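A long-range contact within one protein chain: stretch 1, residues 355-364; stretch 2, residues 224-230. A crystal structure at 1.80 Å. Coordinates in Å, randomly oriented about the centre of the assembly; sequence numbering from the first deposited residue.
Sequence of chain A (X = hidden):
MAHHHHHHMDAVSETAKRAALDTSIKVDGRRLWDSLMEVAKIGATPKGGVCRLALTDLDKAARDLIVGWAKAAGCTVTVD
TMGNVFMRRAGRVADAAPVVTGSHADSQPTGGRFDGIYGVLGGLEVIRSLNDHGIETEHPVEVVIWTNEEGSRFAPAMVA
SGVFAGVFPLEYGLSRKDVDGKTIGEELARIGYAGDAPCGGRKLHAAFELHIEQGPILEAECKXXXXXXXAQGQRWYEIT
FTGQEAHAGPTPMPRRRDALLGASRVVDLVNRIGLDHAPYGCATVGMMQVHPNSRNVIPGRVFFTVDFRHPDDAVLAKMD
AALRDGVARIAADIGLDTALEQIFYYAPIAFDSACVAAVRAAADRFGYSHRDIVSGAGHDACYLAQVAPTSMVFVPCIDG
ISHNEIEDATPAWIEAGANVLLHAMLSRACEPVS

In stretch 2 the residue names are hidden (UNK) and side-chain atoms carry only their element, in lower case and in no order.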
ATOM      1  N   CYS A 355      40.002 -14.629  12.742  1.00 13.59           N
ATOM      2  CA  CYS A 355      38.765 -14.521  13.503  1.00 15.93           C
ATOM      3  C   CYS A 355      37.924 -15.780  13.348  1.00 14.53           C
ATOM      4  O   CYS A 355      37.371 -16.297  14.328  1.00 12.10           O
ATOM      5  CB  CYS A 355      37.979 -13.285  13.055  1.00 10.42           C
ATOM      6  SG  CYS A 355      38.723 -11.730  13.616  1.00 16.28           S
ATOM      7  N   VAL A 356      37.800 -16.277  12.120  1.00 12.87           N
ATOM      8  CA  VAL A 356      37.049 -17.508  11.891  1.00 13.24           C
ATOM      9  C   VAL A 356      37.647 -18.652  12.705  1.00 12.11           C
ATOM     10  O   VAL A 356      36.926 -19.430  13.339  1.00 13.42           O
ATOM     11  CB  VAL A 356      37.017 -17.827  10.383  1.00 13.05           C
ATOM     12  CG1 VAL A 356      36.523 -19.244  10.131  1.00 13.65           C
ATOM     13  CG2 VAL A 356      36.147 -16.809   9.635  1.00 10.00           C
ATOM     14  N   ALA A 357      38.976 -18.759  12.714  1.00 14.48           N
ATOM     15  CA  ALA A 357      39.630 -19.816  13.477  1.00 14.18           C
ATOM     16  C   ALA A 357      39.349 -19.684  14.969  1.00 13.86           C
ATOM     17  O   ALA A 357      39.196 -20.692  15.670  1.00 16.64           O
ATOM     18  CB  ALA A 357      41.134 -19.790  13.218  1.00 16.97           C
ATOM     19  N   ALA A 358      39.287 -18.446  15.472  1.00 15.64           N
ATOM     20  CA  ALA A 358      39.001 -18.230  16.887  1.00 12.02           C
ATOM     21  C   ALA A 358      37.593 -18.686  17.240  1.00 12.09           C
ATOM     22  O   ALA A 358      37.368 -19.221  18.329  1.00 13.93           O
ATOM     23  CB  ALA A 358      39.192 -16.757  17.255  1.00 14.19           C
ATOM     24  N   VAL A 359      36.635 -18.464  16.334  1.00 12.74           N
ATOM     25  CA  VAL A 359      35.263 -18.920  16.547  1.00 10.58           C
ATOM     26  C   VAL A 359      35.204 -20.444  16.552  1.00 10.13           C
ATOM     27  O   VAL A 359      34.581 -21.062  17.428  1.00 13.25           O
ATOM     28  CB  VAL A 359      34.337 -18.318  15.476  1.00  9.48           C
ATOM     29  CG1 VAL A 359      32.953 -18.936  15.539  1.00  9.30           C
ATOM     30  CG2 VAL A 359      34.254 -16.803  15.648  1.00 11.07           C
ATOM     31  N   ARG A 360      35.869 -21.072  15.582  1.00 12.34           N
ATOM     32  CA  ARG A 360      35.922 -22.528  15.536  1.00 13.21           C
ATOM     33  C   ARG A 360      36.588 -23.092  16.790  1.00 16.49           C
ATOM     34  O   ARG A 360      36.083 -24.048  17.396  1.00 15.86           O
ATOM     35  CB  ARG A 360      36.660 -22.967  14.269  1.00 12.27           C
ATOM     36  CG  ARG A 360      36.462 -24.424  13.890  1.00 17.17           C
ATOM     37  CD  ARG A 360      37.176 -24.776  12.565  1.00 15.26           C
ATOM     38  NE  ARG A 360      36.516 -24.200  11.391  1.00 17.23           N
ATOM     39  CZ  ARG A 360      37.051 -23.260  10.615  1.00 18.58           C
ATOM     40  NH1 ARG A 360      38.261 -22.777  10.879  1.00 19.92           N
ATOM     41  NH2 ARG A 360      36.375 -22.795   9.576  1.00 17.99           N
ATOM     42  N   ALA A 361      37.712 -22.496  17.206  1.00 17.53           N
ATOM     43  CA  ALA A 361      38.411 -22.952  18.408  1.00 18.16           C
ATOM     44  C   ALA A 361      37.525 -22.843  19.640  1.00 17.79           C
ATOM     45  O   ALA A 361      37.549 -23.722  20.514  1.00 17.81           O
ATOM     46  CB  ALA A 361      39.696 -22.148  18.609  1.00 16.94           C
ATOM     47  N   ALA A 362      36.741 -21.768  19.730  1.00 14.46           N
ATOM     48  CA  ALA A 362      35.848 -21.606  20.870  1.00 15.59           C
ATOM     49  C   ALA A 362      34.746 -22.653  20.865  1.00 19.08           C
ATOM     50  O   ALA A 362      34.376 -23.174  21.924  1.00 16.59           O
ATOM     51  CB  ALA A 362      35.251 -20.202  20.886  1.00 10.70           C
ATOM     52  N   ALA A 363      34.202 -22.969  19.689  1.00 13.41           N
ATOM     53  CA  ALA A 363      33.206 -24.034  19.609  1.00 15.18           C
ATOM     54  C   ALA A 363      33.794 -25.368  20.047  1.00 17.80           C
ATOM     55  O   ALA A 363      33.162 -26.120  20.802  1.00 16.31           O
ATOM     56  CB  ALA A 363      32.657 -24.133  18.187  1.00 12.78           C
ATOM     57  N   ASP A 364      35.008 -25.677  19.586  1.00 15.04           N
ATOM     58  CA  ASP A 364      35.645 -26.930  19.966  1.00 17.94           C
ATOM     59  C   ASP A 364      35.947 -26.970  21.455  1.00 19.00           C
ATOM     60  O   ASP A 364      35.847 -28.033  22.074  1.00 19.64           O
ATOM     61  CB  ASP A 364      36.921 -27.144  19.148  1.00 15.78           C
ATOM     62  CG  ASP A 364      36.635 -27.586  17.712  1.00 22.06           C
ATOM     63  OD1 ASP A 364      35.561 -28.184  17.455  1.00 21.37           O
ATOM     64  OD2 ASP A 364      37.493 -27.351  16.835  1.00 23.64           O
ATOM     65  N   UNK A 224      25.176 -26.935  16.471  1.00 14.03           N
ATOM     66  CA  UNK A 224      24.869 -25.908  17.458  1.00 10.51           C
ATOM     67  C   UNK A 224      25.443 -24.550  17.060  1.00 12.51           C
ATOM     68  O   UNK A 224      24.820 -23.514  17.316  1.00 10.74           O
ATOM     69  c   UNK A 224      25.177 -25.262  19.866  1.00 16.90           C
ATOM     70  o   UNK A 224      24.690 -27.526  19.241  1.00 14.44           O
ATOM     71  c   UNK A 224      25.390 -26.345  18.828  1.00 14.52           C
ATOM     72  N   UNK A 225      26.614 -24.529  16.428  1.00 16.37           N
ATOM     73  CA  UNK A 225      27.332 -23.294  16.120  1.00 15.49           C
ATOM     74  C   UNK A 225      27.562 -23.218  14.617  1.00 12.99           C
ATOM     75  O   UNK A 225      27.985 -24.199  13.997  1.00 13.81           O
ATOM     76  c   UNK A 225      28.675 -23.223  16.877  1.00 13.24           C
ATOM     77  c   UNK A 225      27.732 -21.965  18.871  1.00 11.40           C
ATOM     78  c   UNK A 225      29.489 -21.985  16.457  1.00 11.03           C
ATOM     79  c   UNK A 225      28.444 -23.214  18.391  1.00 11.96           C
ATOM     80  N   UNK A 226      27.283 -22.052  14.030  1.00  9.04           N
ATOM     81  CA  UNK A 226      27.723 -21.743  12.695  1.00  8.91           C
ATOM     82  C   UNK A 226      28.984 -20.907  12.736  1.00  8.85           C
ATOM     83  O   UNK A 226      28.982 -19.785  13.246  1.00 10.81           O
ATOM     84  N   UNK A 227      30.064 -21.465  12.194  1.00  9.46           N
ATOM     85  CA  UNK A 227      31.325 -20.748  12.031  1.00  9.15           C
ATOM     86  C   UNK A 227      31.198 -19.956  10.732  1.00 14.46           C
ATOM     87  O   UNK A 227      31.349 -20.503   9.636  1.00 11.65           O
ATOM     88  c   UNK A 227      32.570 -22.495  13.327  1.00 10.44           C
ATOM     89  c   UNK A 227      32.523 -21.702  12.017  1.00 11.50           C
ATOM     90  c   UNK A 227      33.826 -20.940  11.826  1.00 10.21           C
ATOM     91  N   UNK A 228      30.863 -18.675  10.842  1.00  8.60           N
ATOM     92  CA  UNK A 228      30.517 -17.902   9.652  1.00 10.84           C
ATOM     93  C   UNK A 228      31.797 -17.494   8.941  1.00 10.43           C
ATOM     94  O   UNK A 228      32.623 -16.764   9.501  1.00 11.29           O
ATOM     95  c   UNK A 228      28.488 -17.055  10.885  1.00  7.88           C
ATOM     96  c   UNK A 228      29.203 -15.985   8.721  1.00  7.81           C
ATOM     97  c   UNK A 228      29.681 -16.668  10.008  1.00  8.01           C
ATOM     98  N   UNK A 229      31.943 -17.936   7.693  1.00  8.73           N
ATOM     99  CA  UNK A 229      33.148 -17.689   6.912  1.00 10.24           C
ATOM    100  C   UNK A 229      32.985 -16.581   5.891  1.00 10.99           C
ATOM    101  O   UNK A 229      33.983 -15.972   5.498  1.00 11.15           O
ATOM    102  c   UNK A 229      33.567 -18.958   6.163  1.00 11.36           C
ATOM    103  o   UNK A 229      32.521 -19.330   5.257  1.00 10.40           O
ATOM    104  c   UNK A 229      33.820 -20.100   7.141  1.00  9.65           C
ATOM    105  N   UNK A 230      31.755 -16.330   5.446  1.00  9.34           N
ATOM    106  CA  UNK A 230      31.459 -15.393   4.371  1.00 11.31           C
ATOM    107  C   UNK A 230      30.069 -14.823   4.599  1.00 10.17           C
ATOM    108  O   UNK A 230      29.279 -15.350   5.384  1.00  9.22           O
ATOM    109  c   UNK A 230      32.830 -16.702   2.681  1.00 14.91           C
ATOM    110  c   UNK A 230      31.495 -16.069   2.994  1.00 13.50           C
ATOM    111  o   UNK A 230      33.051 -17.864   3.096  1.00 12.84           O
ATOM    112  o   UNK A 230      33.644 -16.050   1.986  1.00 12.95           O
TER

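Position 224 lies before the strand and carries three side-chain atoms: one carbon bearing an oxygen and a carbon. That fork of unlike atoms is a threonine, Thr224. It is out of reach of the helix and takes no part in the contact.

Position 225 has four carbons, forked at the first, with one arm two carbons long: the beta-branched pattern of isoleucine, Ile225. Its CA-to-CB bond points toward the helix, and the short arm, CG2, sits 4.2 Å from CB of Ala363. Here the helix offers a single methyl, and the two residues are covered to about the same extent.

Position 226 has no atoms beyond the backbone, which makes it Gly226. A CB placed there would point away from the helix, with nothing of that stretch within 5.5 Å, so this contact does not account for the absence of a side chain.

Position 227 shows three carbons, one carrying the other two. Its CB points toward the helix, and the two methyls reach Val356, Val359 and Arg360. This is Val227, the residue most covered by the facing stretch. Its CG1 lies 3.6 Å from CG1 of Val356, while its CG2 meets CG1 of Val359 at 4.2 Å. CG1 of Val227 also lies over one face of the Arg360 guanidinium, 3.9 Å from its NH2, so the flat of a charged group packs against this methyl.

Position 228 repeats the three-carbon fork, but its CB points away and its side chain makes no contact with the helix. It is Val228, and what it offers is backbone: its O lies 3.5 Å from CG2 of Val356.

Position 229 has one carbon carrying an oxygen and a carbon, directed sideways: Thr229. Its methyl, CG2, packs 4.1 Å from CG1 of Val356, while OG1 donates a hydrogen bond to a carboxylate oxygen of position 230.

Position 230 has two carbons, the second bearing two oxygens. This is Asp230, whose OD1 accepts that bond from OG1 of Thr229 at 2.7 Å; its side chain touches nothing on the helix.

The rule is periodicity matched across two kinds of structure. Strand and helix run nearly antiparallel, at 170°, with axes 8.1 Å apart at closest approach. Alternation brings 225 and 227 toward the helix, while Val356, Val359 and Ala363 return to the facing side at helical spacing. No hydrogen bond crosses; the fit is mainly apolar side-chain packing, with Arg360 adding to it, and 320 Å² is buried.

Stretch 2 (224-230) TIGVVTD
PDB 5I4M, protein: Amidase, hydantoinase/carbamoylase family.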